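Local coordinates for concanavalin B (Canavalia ensiformis, PDB 6CAF), which may act as a carbohydrate-binding protein of the jack bean seed, built on the chitinase-like fold of glycosyl hydrolase family 18, at residues A[231-234]-A[235-239]; A[91-94]-A[95-98]; A[124-127]-A[128-131]; A[34-38]-A[39-43]. All blocks are in the same frame, centred on the assembly; numbering follows the deposited sequence.

Contact 1: residues A[231-234]-A[235-239]; sequences NAWL and SWTKS
From N231 to K238 the backbone is regular alpha-helix, with i to i+4 bonds such as T237 N to W233 O at 2.9 Å running from each residue of 231-234 to its mate in 235-239. Two hydroxyls exploit this ladder by returning to carbonyls that already hold an amide. S235 OG donates to N231 O over 3.1 Å, and S235 N bonds the same oxygen from the opposite face of its plane. T237, two residues on, reaches back three residues instead of four: its OG1 lies between the backbone N and the carbonyl carbon (chi1 66°) and bonds L234 O at 2.7 Å, with a C=O...O angle of 126°, while K238 N takes the same acceptor at a longer 3.2 Å. This torsion also sends CG2 of T237 toward the indole of W233, where it meets NE1 at 3.5 Å, the two side chains crossing at about a right angle. A valine in place of T237 would probably leave L234 O with the long amide bond from K238 as its main grip within the turn. W236 touches the backbone instead, the edge of its ring at CD1 lying 3.1 Å from A232 O. The NE1 atoms of both buried indoles find partners off the helix, P278 O for W233 and C190 O for W236, and W233 also packs on L247 and L249 of strand 247-252. This is the helix of a beta-alpha-beta unit, strand 208-212, helix 227-239, strand 247-252, in the TIM barrel of family 18.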
loop_
_atom_site.group_PDB
_atom_site.type_symbol
_atom_site.label_atom_id
_atom_site.label_comp_id
_atom_site.label_asym_id
_atom_site.label_seq_id
_atom_site.Cartn_x
_atom_site.Cartn_y
_atom_site.Cartn_z
ATOM N N ASN A 231 16.256 -13.693 4.021
ATOM C CA ASN A 231 16.920 -13.736 2.734
ATOM C C ASN A 231 16.180 -12.914 1.678
ATOM O O ASN A 231 16.811 -12.238 0.857
ATOM C CB ASN A 231 17.081 -15.164 2.273
ATOM C CG ASN A 231 17.838 -15.217 0.997
ATOM O OD1 ASN A 231 19.029 -14.903 0.967
ATOM N ND2 ASN A 231 17.154 -15.585 -0.068
ATOM N N ALA A 232 14.864 -12.992 1.699
ATOM C CA ALA A 232 14.070 -12.230 0.751
ATOM C C ALA A 232 14.241 -10.730 1.028
ATOM O O ALA A 232 14.366 -9.931 0.096
ATOM C CB ALA A 232 12.622 -12.676 0.774
ATOM N N TRP A 233 14.201 -10.338 2.303
ATOM C CA TRP A 233 14.459 -8.947 2.634
ATOM C C TRP A 233 15.811 -8.518 2.072
ATOM O O TRP A 233 15.924 -7.467 1.437
ATOM C CB TRP A 233 14.410 -8.755 4.146
ATOM C CG TRP A 233 14.722 -7.384 4.585
ATOM C CD1 TRP A 233 15.946 -6.884 4.823
ATOM C CD2 TRP A 233 13.810 -6.296 4.739
ATOM N NE1 TRP A 233 15.866 -5.561 5.173
ATOM C CE2 TRP A 233 14.561 -5.179 5.119
ATOM C CE3 TRP A 233 12.430 -6.172 4.628
ATOM C CZ2 TRP A 233 13.978 -3.937 5.378
ATOM C CZ3 TRP A 233 11.851 -4.950 4.874
ATOM C CH2 TRP A 233 12.629 -3.857 5.261
ATOM N N LEU A 234 16.844 -9.315 2.311
ATOM C CA LEU A 234 18.144 -9.029 1.749
ATOM C C LEU A 234 18.071 -8.809 0.239
ATOM O O LEU A 234 18.629 -7.843 -0.290
ATOM C CB LEU A 234 19.121 -10.160 2.091
ATOM C CG LEU A 234 20.535 -10.009 1.558
ATOM C CD1 LEU A 234 21.202 -8.740 2.073
ATOM C CD2 LEU A 234 21.390 -11.228 1.871
ATOM N N SER A 235 17.414 -9.722 -0.458
ATOM C CA SER A 235 17.281 -9.584 -1.906
ATOM C C SER A 235 16.655 -8.253 -2.287
ATOM O O SER A 235 17.095 -7.588 -3.239
ATOM C CB SER A 235 16.475 -10.740 -2.448
ATOM O OG SER A 235 17.084 -11.985 -2.185
ATOM N N TRP A 236 15.610 -7.854 -1.571
ATOM C CA TRP A 236 14.924 -6.594 -1.842
ATOM C C TRP A 236 15.825 -5.392 -1.539
ATOM O O TRP A 236 15.746 -4.379 -2.253
ATOM C CB TRP A 236 13.581 -6.523 -1.088
ATOM C CG TRP A 236 12.563 -7.312 -1.821
ATOM C CD1 TRP A 236 12.172 -8.583 -1.573
ATOM C CD2 TRP A 236 11.873 -6.904 -3.005
ATOM N NE1 TRP A 236 11.263 -8.986 -2.508
ATOM C CE2 TRP A 236 11.066 -7.975 -3.408
ATOM C CE3 TRP A 236 11.857 -5.734 -3.755
ATOM C CZ2 TRP A 236 10.251 -7.918 -4.525
ATOM C CZ3 TRP A 236 11.065 -5.684 -4.873
ATOM C CH2 TRP A 236 10.275 -6.760 -5.249
ATOM N N THR A 237 16.672 -5.472 -0.511
ATOM C CA THR A 237 17.563 -4.350 -0.269
ATOM C C THR A 237 18.497 -4.133 -1.444
ATOM O O THR A 237 18.921 -3.020 -1.700
ATOM C CB THR A 237 18.396 -4.479 1.011
ATOM O OG1 THR A 237 19.318 -5.565 0.929
ATOM C CG2 THR A 237 17.509 -4.593 2.241
ATOM N N LYS A 238 18.829 -5.206 -2.154
ATOM C CA LYS A 238 19.698 -5.049 -3.336
ATOM C C LYS A 238 18.935 -4.608 -4.578
ATOM O O LYS A 238 19.499 -3.932 -5.448
ATOM C CB LYS A 238 20.398 -6.340 -3.659
ATOM C CG LYS A 238 21.182 -6.886 -2.513
ATOM C CD LYS A 238 22.043 -5.834 -1.872
ATOM C CE LYS A 238 22.954 -6.500 -0.869
ATOM N NZ LYS A 238 23.815 -5.520 -0.154
ATOM N N SER A 239 17.848 -4.925 -4.722
ATOM C CA SER A 239 16.895 -4.750 -5.880
ATOM C C SER A 239 16.365 -3.239 -5.818
ATOM O O SER A 239 16.057 -2.663 -6.863
ATOM C CB SER A 239 15.723 -5.757 -5.789
ATOM O OG SER A 239 15.918 -6.944 -6.557
#

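Contact 2: residues A[91-94]-A[95-98]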
loop_
_atom_site.group_PDB
_atom_site.type_symbol
_atom_site.label_atom_id
_atom_site.label_comp_id
_atom_site.label_asym_id
_atom_site.label_seq_id
_atom_site.Cartn_x
_atom_site.Cartn_y
_atom_site.Cartn_z
ATOM N N GLU A 91 -14.912 12.443 1.490
ATOM C CA GLU A 91 -14.050 13.613 1.442
ATOM C C GLU A 91 -13.729 14.174 2.816
ATOM O O GLU A 91 -12.561 14.410 3.139
ATOM C CB GLU A 91 -14.682 14.700 0.596
ATOM C CG GLU A 91 -13.856 15.976 0.474
ATOM C CD GLU A 91 -14.571 17.110 -0.238
ATOM O OE1 GLU A 91 -15.193 16.873 -1.296
ATOM O OE2 GLU A 91 -14.439 18.255 0.222
ATOM N N SER A 92 -14.758 14.402 3.633
ATOM C CA SER A 92 -14.510 15.027 4.930
ATOM C C SER A 92 -13.641 14.115 5.827
ATOM O O SER A 92 -12.793 14.607 6.570
ATOM C CB SER A 92 -15.833 15.364 5.632
ATOM O OG SER A 92 -16.554 14.184 5.900
ATOM N N GLN A 93 -13.839 12.804 5.751
ATOM C CA GLN A 93 -13.072 11.865 6.548
ATOM C C GLN A 93 -11.620 11.825 6.100
ATOM O O GLN A 93 -10.695 11.769 6.927
ATOM C CB GLN A 93 -13.678 10.457 6.523
ATOM C CG GLN A 93 -15.009 10.375 7.238
ATOM C CD GLN A 93 -15.668 9.028 7.130
ATOM O OE1 GLN A 93 -15.107 8.005 7.553
ATOM N NE2 GLN A 93 -16.894 9.017 6.607
ATOM N N ILE A 94 -11.405 11.873 4.789
ATOM C CA ILE A 94 -10.058 11.921 4.273
ATOM C C ILE A 94 -9.331 13.162 4.794
ATOM O O ILE A 94 -8.194 13.109 5.266
ATOM C CB ILE A 94 -10.091 11.915 2.738
ATOM C CG1 ILE A 94 -10.527 10.535 2.259
ATOM C CG2 ILE A 94 -8.744 12.305 2.151
ATOM C CD1 ILE A 94 -10.943 10.486 0.807
ATOM N N LYS A 95 -9.995 14.307 4.699
ATOM C CA LYS A 95 -9.374 15.548 5.109
ATOM C C LYS A 95 -9.092 15.566 6.609
ATOM O O LYS A 95 -8.033 16.043 7.016
ATOM C CB LYS A 95 -10.215 16.738 4.669
ATOM C CG LYS A 95 -10.108 16.909 3.153
ATOM C CD LYS A 95 -10.981 17.994 2.575
ATOM C CE LYS A 95 -10.602 18.238 1.126
ATOM N NZ LYS A 95 -11.494 19.241 0.518
ATOM N N GLU A 96 -9.970 14.972 7.428
ATOM C CA GLU A 96 -9.667 14.892 8.874
ATOM C C GLU A 96 -8.512 13.949 9.147
ATOM O O GLU A 96 -7.658 14.242 9.996
ATOM C CB GLU A 96 -10.866 14.558 9.798
ATOM C CG GLU A 96 -11.797 13.397 9.440
ATOM C CD GLU A 96 -13.094 13.417 10.271
ATOM O OE1 GLU A 96 -13.332 14.453 10.929
ATOM O OE2 GLU A 96 -13.885 12.424 10.285
ATOM N N CYS A 97 -8.457 12.838 8.418
ATOM C CA CYS A 97 -7.288 11.959 8.516
ATOM C C CYS A 97 -6.021 12.747 8.270
ATOM O O CYS A 97 -5.028 12.625 9.008
ATOM C CB CYS A 97 -7.385 10.827 7.481
ATOM S SG CYS A 97 -8.633 9.558 7.796
ATOM N N GLN A 98 -6.013 13.493 7.177
ATOM C CA GLN A 98 -4.819 14.224 6.803
ATOM C C GLN A 98 -4.432 15.297 7.825
ATOM O O GLN A 98 -3.254 15.511 8.114
ATOM C CB GLN A 98 -5.006 14.845 5.418
ATOM C CG GLN A 98 -5.107 13.805 4.320
ATOM C CD GLN A 98 -5.383 14.425 2.974
ATOM O OE1 GLN A 98 -6.285 15.261 2.830
ATOM N NE2 GLN A 98 -4.640 14.001 1.979
HETATM O O HOH W 1 -15.698 13.802 8.792
#
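E91 and K95 run alongside each other in the same direction, and E91 OE2 and K95 NZ form an i to i+4 salt bridge at 3.1 Å. The bridge belongs to the first turns of helix 91-99, which links strands 55-64 and 103-109 in a beta-alpha-beta unit of the TIM barrel. NZ meets the carboxylate from above its plane, 52° out of it, and the extended lysine chain runs along the glutamate, its CE 4.0 Å from E91 CG. Both charged ends have a further partner in one residue: E91 OE1 accepts from K145 N, and K95 NZ donates to K145 O, so the pair is clamped against the loop that carries K145. On the neighbouring flank, in the conformer described, E96 has CG between its backbone N and carbonyl carbon (chi1 48°), which brings its chain alongside Q93, with E96 CG 3.2 Å from Q93 O. Helix 44-49 is held twice, by Q93 OE1 accepting from R45 N and by the disulfide from C97 to C48. Farther along, Q98 runs beside I94 and spends its NE2 on D149 and A147, while its backbone N bonds I94 O at 2.9 Å.

Contact 3: residues A[124-127]-A[128-131]; sequences KDLA and EYLH
K124 and E128, one turn apart on helix 120-135, each bend at the second torsion to bring their charges together. In the lysine CG stands anti to the backbone N (chi1 175°) before the chain folds at chi2; the glutamate has CG beside its own N and turns at chi2 (-72°). The two therefore converge at an angle instead of running in parallel, and K124 CE meets E128 CG at 3.7 Å. The ends close a short salt bridge, NZ to OE2 at 2.7 Å, with the ammonium on the anti side of the oxygen and 24° out of the carboxylate plane. A glutamine in place of E128 would probably lose the charge pairing with K124 and leave a weaker, neutral partner for NZ.

Two residues along, the helix turns its apolar face inward. L126 reaches the ring of Y129 obliquely, CD1 to CD2 at 4.0 Å, and its CG lies 4.3 Å from CD1 of L130. L126 also packs on F64, and Y129 on L61, both of strand 55-64. H131, on the side of the salt bridge, stacks its ring on Y178 of helix 164-178, a helix that K124 and A127 also touch through E170. The chemistry is thus divided around one helix: largely apolar side chains against the strand, and on the flank by helix 164-178 a charge pair that probably offsets its own charge within a single turn.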
loop_
_atom_site.group_PDB
_atom_site.type_symbol
_atom_site.label_atom_id
_atom_site.label_comp_id
_atom_site.label_asym_id
_atom_site.label_seq_id
_atom_site.Cartn_x
_atom_site.Cartn_y
_atom_site.Cartn_z
ATOM N N LYS A 124 -0.462 7.721 -19.731
ATOM C CA LYS A 124 -0.526 9.167 -19.537
ATOM C C LYS A 124 -1.940 9.637 -19.200
ATOM O O LYS A 124 -2.144 10.417 -18.254
ATOM C CB LYS A 124 0.026 9.891 -20.765
ATOM C CG LYS A 124 -0.087 11.400 -20.731
ATOM C CD LYS A 124 0.594 11.994 -19.515
ATOM C CE LYS A 124 0.621 13.507 -19.611
ATOM N NZ LYS A 124 1.118 14.117 -18.351
ATOM N N ASP A 125 -2.933 9.143 -19.922
ATOM C CA ASP A 125 -4.321 9.510 -19.653
ATOM C C ASP A 125 -4.666 9.176 -18.181
ATOM O O ASP A 125 -5.302 9.965 -17.472
ATOM C CB ASP A 125 -5.300 8.716 -20.536
ATOM C CG ASP A 125 -5.290 9.058 -21.993
ATOM O OD1 ASP A 125 -4.754 10.088 -22.387
ATOM O OD2 ASP A 125 -5.908 8.258 -22.738
ATOM N N LEU A 126 -4.300 7.980 -17.730
ATOM C CA LEU A 126 -4.623 7.544 -16.391
ATOM C C LEU A 126 -3.856 8.361 -15.354
ATOM O O LEU A 126 -4.413 8.719 -14.309
ATOM C CB LEU A 126 -4.347 6.041 -16.253
ATOM C CG LEU A 126 -4.737 5.414 -14.926
ATOM C CD1 LEU A 126 -6.213 5.534 -14.638
ATOM C CD2 LEU A 126 -4.289 3.961 -14.857
ATOM N N ALA A 127 -2.575 8.626 -15.604
ATOM C CA ALA A 127 -1.840 9.456 -14.667
ATOM C C ALA A 127 -2.496 10.823 -14.515
ATOM O O ALA A 127 -2.620 11.350 -13.405
ATOM C CB ALA A 127 -0.404 9.594 -15.145
ATOM N N GLU A 128 -2.910 11.414 -15.626
ATOM C CA GLU A 128 -3.593 12.694 -15.588
ATOM C C GLU A 128 -4.907 12.601 -14.834
ATOM O O GLU A 128 -5.244 13.479 -14.039
ATOM C CB GLU A 128 -3.826 13.230 -17.006
ATOM C CG GLU A 128 -2.542 13.753 -17.663
ATOM C CD GLU A 128 -2.058 15.059 -17.076
ATOM O OE1 GLU A 128 -2.925 15.958 -16.820
ATOM O OE2 GLU A 128 -0.839 15.274 -16.928
ATOM N N TYR A 129 -5.653 11.545 -15.107
ATOM C CA TYR A 129 -6.901 11.314 -14.373
ATOM C C TYR A 129 -6.659 11.248 -12.863
ATOM O O TYR A 129 -7.378 11.900 -12.062
ATOM C CB TYR A 129 -7.576 10.046 -14.887
ATOM C CG TYR A 129 -8.664 9.484 -13.974
ATOM C CD1 TYR A 129 -9.939 9.906 -13.999
ATOM C CD2 TYR A 129 -8.322 8.493 -13.060
ATOM C CE1 TYR A 129 -10.909 9.329 -13.125
ATOM C CE2 TYR A 129 -9.204 7.930 -12.208
ATOM C CZ TYR A 129 -10.495 8.313 -12.225
ATOM O OH TYR A 129 -11.254 7.610 -11.252
ATOM N N LEU A 130 -5.647 10.474 -12.474
ATOM C CA LEU A 130 -5.347 10.379 -11.060
ATOM C C LEU A 130 -4.989 11.738 -10.471
ATOM O O LEU A 130 -5.420 12.104 -9.363
ATOM C CB LEU A 130 -4.263 9.350 -10.804
ATOM C CG LEU A 130 -4.651 7.912 -11.164
ATOM C CD1 LEU A 130 -3.440 7.022 -11.157
ATOM C CD2 LEU A 130 -5.691 7.378 -10.208
ATOM N N HIS A 131 -4.207 12.508 -11.219
ATOM C CA HIS A 131 -3.820 13.791 -10.721
ATOM C C HIS A 131 -5.010 14.768 -10.604
ATOM O O HIS A 131 -5.201 15.405 -9.560
ATOM C CB HIS A 131 -2.715 14.385 -11.591
ATOM C CG HIS A 131 -2.203 15.659 -11.049
ATOM N ND1 HIS A 131 -2.492 16.874 -11.609
ATOM C CD2 HIS A 131 -1.456 15.912 -9.956
ATOM C CE1 HIS A 131 -1.918 17.831 -10.912
ATOM N NE2 HIS A 131 -1.292 17.273 -9.893
#

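Contact 4: residues A[34-38]-A[39-43]; sequences VYWGQ and REDGL
W36 and D41 cross at a slant, ring and carboxylate planes 42° apart, with W36 CD1 resting 3.6 Å from D41 CB. The indole lies so that its N-H looks along the chain ahead: NE1 donates to G42 O at 2.8 Å, and the acceptor sits close to the ring plane while the donor stands 45° above the plane of that carbonyl. The D41 carboxylate faces back to the backbone just after the strand. OD2 takes two amides, G37 N at 2.8 Å through its anti lone pair and Q38 N at 3.0 Å from above the carboxylate plane, which fixes the rotation of the group. Its other oxygen, OD1, accepts from Q293 N at the start of helix 292-298. All this happens where strand 31-36 of the TIM barrel gives way to the loop leading to helix 44-49, with L43 as N-cap, and residues 39-41 form a short 3-10 turn on the way. At G37 the backbone angles would jam any CB against the preceding carbonyl oxygen, which calls for glycine. Q38 crosses D41 at about a right angle; with its CG between the backbone N and the carbonyl carbon (chi1 64°), that carbon comes within 3.0 Å of D41 OD2. In return D41 N donates to Q38 O at 3.1 Å, well above the carbonyl plane.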
loop_
_atom_site.group_PDB
_atom_site.type_symbol
_atom_site.label_atom_id
_atom_site.label_comp_id
_atom_site.label_asym_id
_atom_site.label_seq_id
_atom_site.Cartn_x
_atom_site.Cartn_y
_atom_site.Cartn_z
ATOM N N VAL A 34 -1.982 0.584 6.586
ATOM C CA VAL A 34 -3.061 -0.381 6.593
ATOM C C VAL A 34 -3.941 -0.191 5.373
ATOM O O VAL A 34 -4.131 0.936 4.900
ATOM C CB VAL A 34 -3.885 -0.262 7.887
ATOM C CG1 VAL A 34 -4.659 1.047 7.956
ATOM C CG2 VAL A 34 -4.805 -1.452 8.110
ATOM N N TYR A 35 -4.472 -1.301 4.879
ATOM C CA TYR A 35 -5.451 -1.303 3.804
ATOM C C TYR A 35 -6.863 -1.174 4.359
ATOM O O TYR A 35 -7.264 -1.894 5.276
ATOM C CB TYR A 35 -5.345 -2.568 2.982
ATOM C CG TYR A 35 -4.087 -2.697 2.157
ATOM C CD1 TYR A 35 -2.908 -3.171 2.711
ATOM C CD2 TYR A 35 -4.073 -2.339 0.834
ATOM C CE1 TYR A 35 -1.754 -3.307 1.968
ATOM C CE2 TYR A 35 -2.930 -2.487 0.081
ATOM C CZ TYR A 35 -1.781 -2.960 0.620
ATOM O OH TYR A 35 -0.663 -3.092 -0.187
ATOM N N TRP A 36 -7.611 -0.265 3.750
ATOM C CA TRP A 36 -8.984 0.029 4.118
ATOM C C TRP A 36 -9.846 0.140 2.884
ATOM O O TRP A 36 -9.449 0.779 1.926
ATOM C CB TRP A 36 -9.038 1.344 4.910
ATOM C CG TRP A 36 -10.428 1.731 5.300
ATOM C CD1 TRP A 36 -11.066 1.387 6.465
ATOM C CD2 TRP A 36 -11.382 2.457 4.505
ATOM N NE1 TRP A 36 -12.364 1.852 6.430
ATOM C CE2 TRP A 36 -12.578 2.493 5.231
ATOM C CE3 TRP A 36 -11.331 3.112 3.276
ATOM C CZ2 TRP A 36 -13.712 3.127 4.750
ATOM C CZ3 TRP A 36 -12.445 3.715 2.797
ATOM C CH2 TRP A 36 -13.615 3.735 3.526
ATOM N N GLY A 37 -11.023 -0.463 2.907
ATOM C CA GLY A 37 -11.927 -0.301 1.791
ATOM C C GLY A 37 -13.039 -1.294 1.618
ATOM O O GLY A 37 -13.660 -1.298 0.580
ATOM N N GLN A 38 -13.393 -2.036 2.558
ATOM C CA GLN A 38 -14.444 -3.056 2.580
ATOM C C GLN A 38 -15.328 -2.827 3.777
ATOM O O GLN A 38 -14.962 -2.114 4.697
ATOM C CB GLN A 38 -13.867 -4.468 2.578
ATOM C CG GLN A 38 -13.046 -4.885 3.761
ATOM C CD GLN A 38 -12.539 -6.324 3.614
ATOM O OE1 GLN A 38 -12.487 -6.868 2.496
ATOM N NE2 GLN A 38 -12.231 -6.959 4.739
ATOM N N ARG A 39 -16.569 -3.290 3.689
ATOM C CA ARG A 39 -17.522 -3.016 4.754
ATOM C C ARG A 39 -17.010 -3.401 6.140
ATOM O O ARG A 39 -17.142 -2.644 7.113
ATOM C CB ARG A 39 -18.845 -3.726 4.460
ATOM C CG ARG A 39 -19.898 -3.529 5.537
ATOM C CD ARG A 39 -21.199 -4.262 5.214
ATOM N NE ARG A 39 -22.007 -3.490 4.276
ATOM C CZ ARG A 39 -22.934 -2.605 4.633
ATOM N NH1 ARG A 39 -23.610 -1.956 3.695
ATOM N NH2 ARG A 39 -23.218 -2.391 5.917
ATOM N N GLU A 40 -16.388 -4.500 6.230
ATOM C CA GLU A 40 -15.951 -5.082 7.496
ATOM C C GLU A 40 -14.782 -4.324 8.146
ATOM O O GLU A 40 -14.397 -4.632 9.281
ATOM C CB GLU A 40 -15.600 -6.573 7.316
ATOM C CG GLU A 40 -16.801 -7.447 6.938
ATOM C CD GLU A 40 -17.097 -7.473 5.404
ATOM O OE1 GLU A 40 -16.448 -6.798 4.594
ATOM O OE2 GLU A 40 -18.009 -8.233 5.023
ATOM N N ASP A 41 -14.188 -3.423 7.343
ATOM C CA ASP A 41 -13.107 -2.609 7.854
ATOM C C ASP A 41 -13.614 -1.501 8.760
ATOM O O ASP A 41 -12.823 -0.826 9.407
ATOM C CB ASP A 41 -12.337 -1.946 6.717
ATOM C CG ASP A 41 -11.583 -2.917 5.862
ATOM O OD1 ASP A 41 -11.166 -3.982 6.356
ATOM O OD2 ASP A 41 -11.354 -2.557 4.683
ATOM N N GLY A 42 -14.917 -1.258 8.780
ATOM C CA GLY A 42 -15.452 -0.145 9.535
ATOM C C GLY A 42 -15.152 1.204 8.874
ATOM O O GLY A 42 -14.821 1.292 7.689
ATOM N N LEU A 43 -15.295 2.270 9.652
ATOM C CA LEU A 43 -15.173 3.608 9.127
ATOM C C LEU A 43 -13.718 3.995 8.896
ATOM O O LEU A 43 -12.834 3.672 9.684
ATOM C CB LEU A 43 -15.789 4.625 10.054
ATOM C CG LEU A 43 -17.279 4.452 10.290
ATOM C CD1 LEU A 43 -17.715 5.634 11.131
ATOM C CD2 LEU A 43 -18.101 4.435 9.021
HETATM O O HOH W 2 -15.930 0.177 5.672
#

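The four contacts illustrate how one barrel secures its pieces locally. Three are turns of outer helices; contact 4 follows the C-terminal end of strand 31-36, the barrel end where family 18 enzymes hold their substrate cleft, and so probably lies near the corresponding region here. Its Y35 hydroxyl bonds E250 and H152, on strands 247-252 and 150-154. Contacts 2 and 4 are the only pair that touch: Q93 OE1 lies 4.3 Å from L43 CB, their centres about 15 Å apart. Contact 3 is about 22 Å from contact 2, centre to centre, and 25 Å from contact 4. Contact 1 lies across the chain's centre from contacts 2 and 4, about 35 and 30 Å between centres.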